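Local coordinates for lipid II:glycine glycyltransferase (Staphylococcus aureus, PDB 6SNR), which probably adds the first glycine of the pentaglycine cross-bridge to the lysine of lipid II, taking it from glycyl-tRNA during peptidoglycan synthesis, at residues Cys70-Gly75 with Ile105-Asp110. Sequence-based numbering, arbitrary orientation.
Sequences CYISRG and IKIDPD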
# COMPACT_ATOMS: atom_id res chain seq x y z
N CYS A 70 -3.98 23.99 11.35
CA CYS A 70 -2.73 23.27 11.63
C CYS A 70 -3.04 21.79 11.69
O CYS A 70 -3.71 21.32 12.63
CB CYS A 70 -2.10 23.73 12.96
SG CYS A 70 -0.56 22.88 13.38
N TYR A 71 -2.56 21.02 10.71
CA TYR A 71 -2.85 19.60 10.69
C TYR A 71 -1.54 18.80 10.78
O TYR A 71 -0.68 18.92 9.89
CB TYR A 71 -3.62 19.26 9.42
CG TYR A 71 -3.98 17.79 9.23
CD1 TYR A 71 -4.25 16.94 10.31
CD2 TYR A 71 -3.94 17.24 7.95
CE1 TYR A 71 -4.52 15.58 10.12
CE2 TYR A 71 -4.22 15.88 7.75
CZ TYR A 71 -4.53 15.08 8.83
OH TYR A 71 -4.76 13.72 8.61
N ILE A 72 -1.42 18.05 11.85
CA ILE A 72 -0.25 17.20 12.15
C ILE A 72 -0.64 15.79 11.72
O ILE A 72 -1.05 14.97 12.54
CB ILE A 72 0.20 17.25 13.61
CG1 ILE A 72 0.38 18.72 14.07
CG2 ILE A 72 1.50 16.44 13.83
CD1 ILE A 72 0.92 18.93 15.46
N SER A 73 -0.51 15.54 10.42
CA SER A 73 -1.12 14.30 9.81
C SER A 73 -0.33 13.06 10.21
O SER A 73 0.87 12.90 9.87
CB SER A 73 -1.18 14.43 8.27
OG SER A 73 0.10 14.75 7.67
N ARG A 74 -0.98 12.17 10.97
CA ARG A 74 -0.35 11.00 11.59
C ARG A 74 0.82 11.31 12.56
O ARG A 74 1.65 10.48 12.84
CB ARG A 74 0.06 9.97 10.52
CG ARG A 74 -1.14 9.35 9.79
CD ARG A 74 -1.73 8.28 10.64
NE ARG A 74 -2.80 7.53 9.96
CZ ARG A 74 -4.05 7.39 10.41
NH1 ARG A 74 -4.46 8.01 11.51
NH2 ARG A 74 -4.87 6.57 9.70
N GLY A 75 0.80 12.52 13.12
CA GLY A 75 1.62 12.87 14.29
C GLY A 75 0.74 13.16 15.48
O GLY A 75 -0.48 12.92 15.41
N ILE A 105 -5.25 22.88 16.26
CA ILE A 105 -4.17 21.92 15.99
C ILE A 105 -4.84 20.54 16.01
O ILE A 105 -5.33 20.08 17.04
CB ILE A 105 -3.08 21.94 17.07
CG1 ILE A 105 -2.37 23.29 17.07
CG2 ILE A 105 -2.08 20.79 16.85
CD1 ILE A 105 -1.62 23.53 18.35
N LYS A 106 -4.81 19.90 14.86
CA LYS A 106 -5.50 18.61 14.65
C LYS A 106 -4.46 17.51 14.56
O LYS A 106 -3.54 17.61 13.70
CB LYS A 106 -6.31 18.68 13.36
CG LYS A 106 -7.06 17.35 12.99
CD LYS A 106 -7.83 17.51 11.73
CE LYS A 106 -8.94 18.53 11.83
NZ LYS A 106 -9.98 18.18 12.84
N ILE A 107 -4.64 16.44 15.34
CA ILE A 107 -3.70 15.32 15.27
C ILE A 107 -4.47 13.99 15.11
O ILE A 107 -5.68 13.92 15.38
CB ILE A 107 -2.81 15.21 16.50
CG1 ILE A 107 -3.65 14.77 17.74
CG2 ILE A 107 -2.06 16.51 16.81
CD1 ILE A 107 -2.84 14.48 18.95
N ASP A 108 -3.77 12.96 14.62
CA ASP A 108 -4.41 11.67 14.30
C ASP A 108 -3.34 10.55 14.26
O ASP A 108 -3.15 9.92 13.21
CB ASP A 108 -5.32 11.71 13.04
CG ASP A 108 -4.69 12.26 11.80
OD1 ASP A 108 -3.52 12.71 11.81
OD2 ASP A 108 -5.33 12.33 10.76
N PRO A 109 -2.64 10.32 15.36
CA PRO A 109 -1.49 9.44 15.32
C PRO A 109 -1.90 7.98 15.08
O PRO A 109 -3.03 7.60 15.36
CB PRO A 109 -0.87 9.62 16.68
CG PRO A 109 -2.02 9.97 17.59
CD PRO A 109 -2.88 10.83 16.71
N ASP A 110 -0.98 7.19 14.56
CA ASP A 110 -1.24 5.77 14.34
C ASP A 110 -0.99 5.00 15.64
O ASP A 110 0.07 4.41 15.83
CB ASP A 110 -0.33 5.24 13.24
CG ASP A 110 -0.65 3.81 12.82
OD1 ASP A 110 -1.63 3.17 13.31
OD2 ASP A 110 0.17 3.32 12.02
O HOH W 1 1.45 8.04 13.52
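Asp108 ties the two segments together with both carboxylate oxygens, just beyond the paired parallel strands of a beta-alpha-beta unit (strand 68-78, helix 83-99, strand 102-107). OD2 takes the phenol hydrogen of Tyr71 on its syn lone pair, at 2.6 Å from OH, while OD1 receives the backbone N-H of Arg74 at 2.7 Å from N, from above the carboxylate plane. Chi1 of 53° sets CG between the backbone N and carbonyl carbon, and the short carboxylate stands about perpendicular to the tyrosine side chain, its plane 60° from the ring. Tyrosine is long enough to carry its hydroxyl from the strand to this acid; Gln143 also bonds that OH.

Arg74 lies in the type II turn from Ile72 to Gly75. Chi2 (-80°) bends its chain at CD, and NH1 meets Asp108 O at 2.9 Å, in the guanidinium plane, while NH2 bonds Pro144 O.

Upstream, Lys106 N to Cys70 O and Ile72 N to Lys106 O are the parallel-sheet hydrogen bonds. Lys106 crosses Tyr71 obliquely, aliphatic CD against CD1, and sends NZ to Asp389, Glu387 and Glu401. On the opposite, apolar face, branched Ile72 sets CD1 against Ile105 CG2 and CB against Ile107 CG2, with Cys70 SG near Ile105 CG1; Ile105 also packs on helix 83-99. Beyond the paired residues, a water donates to Arg74 O at 2.5 Å and accepts from Asp110 N at 2.8 Å.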